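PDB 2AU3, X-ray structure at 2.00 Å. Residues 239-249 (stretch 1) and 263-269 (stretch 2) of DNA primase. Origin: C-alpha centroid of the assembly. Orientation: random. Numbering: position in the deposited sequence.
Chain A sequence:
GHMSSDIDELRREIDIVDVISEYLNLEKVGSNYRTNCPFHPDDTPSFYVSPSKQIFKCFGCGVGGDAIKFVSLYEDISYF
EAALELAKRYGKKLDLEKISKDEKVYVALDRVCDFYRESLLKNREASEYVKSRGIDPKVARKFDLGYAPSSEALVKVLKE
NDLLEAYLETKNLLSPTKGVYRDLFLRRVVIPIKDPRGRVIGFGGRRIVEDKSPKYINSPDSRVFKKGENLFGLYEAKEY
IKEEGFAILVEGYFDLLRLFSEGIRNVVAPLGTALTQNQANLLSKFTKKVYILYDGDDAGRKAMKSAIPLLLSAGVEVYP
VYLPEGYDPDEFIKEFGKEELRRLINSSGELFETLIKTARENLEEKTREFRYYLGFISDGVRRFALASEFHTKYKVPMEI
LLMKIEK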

# COMPACT_ATOMS: atom_id res chain seq x y z
N GLU A 239 0.69 -8.63 7.78
CA GLU A 239 0.88 -9.29 9.08
C GLU A 239 -0.36 -9.09 9.99
O GLU A 239 -0.78 -9.99 10.68
N TYR A 240 -0.98 -7.92 9.92
CA TYR A 240 -2.22 -7.68 10.68
C TYR A 240 -3.41 -8.46 10.13
O TYR A 240 -4.21 -9.04 10.89
N ILE A 241 -3.53 -8.49 8.80
CA ILE A 241 -4.57 -9.28 8.14
C ILE A 241 -4.51 -10.78 8.55
O ILE A 241 -5.54 -11.41 8.87
N LYS A 242 -3.30 -11.34 8.54
CA LYS A 242 -3.09 -12.73 8.97
C LYS A 242 -3.45 -12.94 10.45
O LYS A 242 -4.18 -13.89 10.82
N GLU A 243 -2.93 -12.06 11.30
CA GLU A 243 -3.17 -12.15 12.72
C GLU A 243 -4.66 -12.03 13.04
O GLU A 243 -5.18 -12.77 13.88
N GLU A 244 -5.34 -11.06 12.42
CA GLU A 244 -6.76 -10.79 12.75
C GLU A 244 -7.77 -11.71 12.04
O GLU A 244 -8.89 -11.91 12.52
N GLY A 245 -7.36 -12.31 10.94
CA GLY A 245 -8.22 -13.24 10.23
C GLY A 245 -9.18 -12.56 9.28
O GLY A 245 -10.08 -13.21 8.73
N PHE A 246 -8.99 -11.26 9.05
CA PHE A 246 -9.76 -10.56 8.02
C PHE A 246 -9.02 -9.31 7.55
O PHE A 246 -8.06 -8.87 8.20
N ALA A 247 -9.47 -8.75 6.44
CA ALA A 247 -8.94 -7.51 5.94
C ALA A 247 -10.09 -6.52 5.87
O ALA A 247 -11.24 -6.91 5.72
N ILE A 248 -9.76 -5.22 5.94
CA ILE A 248 -10.75 -4.18 5.70
C ILE A 248 -10.37 -3.54 4.36
O ILE A 248 -9.23 -3.21 4.16
N LEU A 249 -11.33 -3.46 3.41
CA LEU A 249 -11.11 -2.79 2.14
C LEU A 249 -11.74 -1.42 2.16
O LEU A 249 -12.94 -1.27 2.40
N GLY A 263 -4.72 3.19 14.35
CA GLY A 263 -4.36 1.85 14.79
C GLY A 263 -5.20 0.71 14.19
O GLY A 263 -5.25 -0.39 14.74
N ILE A 264 -5.86 0.96 13.07
CA ILE A 264 -6.61 -0.08 12.40
C ILE A 264 -5.76 -0.45 11.19
O ILE A 264 -5.72 0.29 10.21
N ARG A 265 -5.04 -1.57 11.27
CA ARG A 265 -3.89 -1.74 10.38
C ARG A 265 -4.05 -2.88 9.37
O ARG A 265 -3.18 -3.08 8.51
N ASN A 266 -5.15 -3.63 9.48
CA ASN A 266 -5.36 -4.76 8.56
C ASN A 266 -6.22 -4.27 7.40
O ASN A 266 -7.28 -4.79 7.16
N VAL A 267 -5.73 -3.26 6.69
CA VAL A 267 -6.49 -2.44 5.73
C VAL A 267 -5.73 -2.38 4.42
O VAL A 267 -4.49 -2.17 4.42
N VAL A 268 -6.47 -2.49 3.29
CA VAL A 268 -5.93 -2.34 1.94
C VAL A 268 -6.85 -1.45 1.14
O VAL A 268 -7.98 -1.20 1.54
N ALA A 269 -6.36 -0.95 0.01
CA ALA A 269 -7.20 -0.15 -0.87
C ALA A 269 -6.81 -0.41 -2.32
O ALA A 269 -5.64 -0.72 -2.59

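Stretch 2 runs past the end of a helix (239-244) and then pairs, as a strand, with the strand that follows that helix, so its side chains meet both helix and strand residues. At Gly-263 the backbone has positive phi, a conformation glycine adopts easily, and no side chain is present to touch stretch 1. Its part in the contact is a carbonyl: O of Gly-263 receives a weak hydrogen bond, 3.4 Å long, from the oxygen of water 1.

Ile-264 sets its CA-to-CB bond sideways to stretch 1 and takes chi1 m, chi2 t. Its CG2 lies 3.5 Å from CD1 of Ile-248, an apolar contact well suited to two buried, branched side chains.

Arg-265 points toward the helix with chi1 m and chi2 and chi3 both t, so that its extended methylene chain passes the ring of Tyr-240. The CA-to-CB bond of Tyr-240 also points toward stretch 2, and with chi1 m its ring offers one face: CB of Arg-265 sits 3.8 Å from the ring centroid, close to the ring normal, in a CH-pi contact, while CD of Arg-265 is 3.5 Å from CZ of Tyr-240. A long side chain suits this partly exposed edge, because its aliphatic part can cover an aromatic face while the charged group lies farther out. The backbone is served by water 1, which accepts from N of Arg-265 (2.8 Å to the water oxygen) and donates to OE1 of Glu-244 (chi1 m, chi2 t; also 2.8 Å to the water oxygen), linking the loop to the last turn of the helix.

Asn-266 is the centre of the contact, covered by stretch 1 more than any other residue of stretch 2. With chi1 p it points toward stretch 1, and the short side chain lets CB of Asn-266 lie close to the helix, 3.6 Å from N of Ile-241 and 3.8 Å from CB of Tyr-240. The amide of this buried Asn-266 finds a backbone partner: ND2 donates to O of Phe-246 at 3.0 Å. The same ND2 lies over one face of the Phe-246 ring, 3.3 Å from CE1, a ring placed by chi1 p. OD1 of Asn-266 is 3.5 Å from OE1 of Glu-244, but both are acceptors and no hydrogen bond joins them. The main chain starts the parallel sheet, N of Ile-248 donating to O of Asn-266 at 2.8 Å.

Val-267, chi1 t, shares a sheet face with its bridge partner Ile-248 (chi1 m, chi2 t); CG2 of Val-267 approaches CB of Ile-248 to 4.3 Å. Beta-branched residues suit such extended backbones.

Val-268, chi1 m, turns to the other face, with Leu-249. N of Val-268 donates to O of Ile-248 at 3.0 Å, continuing the ladder. Its two methyls reach different partners: CG1 is 4.2 Å from CD1 of Ile-241 (chi1 m, chi2 t), and CG2 is 4.1 Å from CD1 of Leu-249 (chi1 t, chi2 p). Ala-269 points its small side chain away, leaving its CA 4.2 Å from CD1 of Leu-249.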

# COMPACT_ATOMS: atom_id res chain seq x y z
CB GLU A 239 2.18 -8.85 9.74
CG GLU A 239 2.14 -7.45 10.37
CD GLU A 239 3.52 -6.94 10.76
OE1 GLU A 239 4.45 -7.77 10.85
OE2 GLU A 239 3.71 -5.72 10.96
CB TYR A 240 -2.51 -6.17 10.73
CG TYR A 240 -1.33 -5.41 11.32
CD1 TYR A 240 -1.07 -5.46 12.69
CD2 TYR A 240 -0.42 -4.74 10.49
CE1 TYR A 240 0.03 -4.79 13.24
CE2 TYR A 240 0.67 -4.04 11.03
CZ TYR A 240 0.89 -4.07 12.41
OH TYR A 240 1.97 -3.44 12.94
CB ILE A 241 -4.44 -9.13 6.61
CG1 ILE A 241 -4.79 -7.70 6.14
CG2 ILE A 241 -5.24 -10.18 5.91
CD1 ILE A 241 -4.45 -7.47 4.63
CB LYS A 242 -1.63 -13.15 8.71
CG LYS A 242 -1.26 -14.53 9.28
CD LYS A 242 0.12 -14.99 8.80
CE LYS A 242 0.22 -16.52 8.75
NZ LYS A 242 1.63 -16.99 8.52
CB GLU A 243 -2.36 -11.06 13.46
CG GLU A 243 -2.46 -11.13 14.98
CD GLU A 243 -3.76 -10.53 15.51
OE1 GLU A 243 -4.32 -9.64 14.84
OE2 GLU A 243 -4.22 -10.95 16.61
CB GLU A 244 -7.12 -9.31 12.55
CG GLU A 244 -6.30 -8.41 13.48
CD GLU A 244 -6.59 -6.93 13.30
OE1 GLU A 244 -5.69 -6.19 12.81
OE2 GLU A 244 -7.71 -6.50 13.68
CB PHE A 246 -11.18 -10.21 8.52
CG PHE A 246 -11.21 -9.15 9.61
CD1 PHE A 246 -11.50 -7.82 9.30
CD2 PHE A 246 -10.98 -9.49 10.96
CE1 PHE A 246 -11.54 -6.84 10.28
CE2 PHE A 246 -11.02 -8.50 11.97
CZ PHE A 246 -11.30 -7.17 11.62
CB ALA A 247 -8.34 -7.71 4.53
CB ILE A 248 -10.73 -3.12 6.84
CG1 ILE A 248 -11.14 -3.76 8.18
CG2 ILE A 248 -11.66 -1.89 6.46
CD1 ILE A 248 -10.64 -3.00 9.48
CB LEU A 249 -11.65 -3.66 0.96
CG LEU A 249 -11.59 -3.09 -0.47
CD1 LEU A 249 -10.17 -3.07 -1.04
CD2 LEU A 249 -12.59 -3.86 -1.40
CB ILE A 264 -7.98 0.46 11.96
CG1 ILE A 264 -8.88 0.65 13.18
CG2 ILE A 264 -8.71 -0.56 11.05
CD1 ILE A 264 -10.18 1.40 12.85
CB ARG A 265 -2.64 -1.97 11.21
CG ARG A 265 -2.25 -0.79 12.12
CD ARG A 265 -1.02 -1.15 12.93
NE ARG A 265 -0.57 -0.08 13.81
CZ ARG A 265 -0.64 -0.15 15.12
NH1 ARG A 265 -1.18 -1.20 15.70
NH2 ARG A 265 -0.15 0.85 15.86
CB ASN A 266 -6.03 -5.94 9.29
CG ASN A 266 -7.36 -5.56 9.96
OD1 ASN A 266 -7.51 -4.44 10.45
ND2 ASN A 266 -8.31 -6.49 9.99
CB VAL A 267 -6.62 -0.96 6.24
CG1 VAL A 267 -7.57 -0.13 5.30
CG2 VAL A 267 -7.16 -0.92 7.66
CB VAL A 268 -5.84 -3.71 1.17
CG1 VAL A 268 -4.65 -4.53 1.70
CG2 VAL A 268 -7.12 -4.50 1.35
CB ALA A 269 -7.05 1.33 -0.53
O HOH W 1 -5.38 -3.45 13.28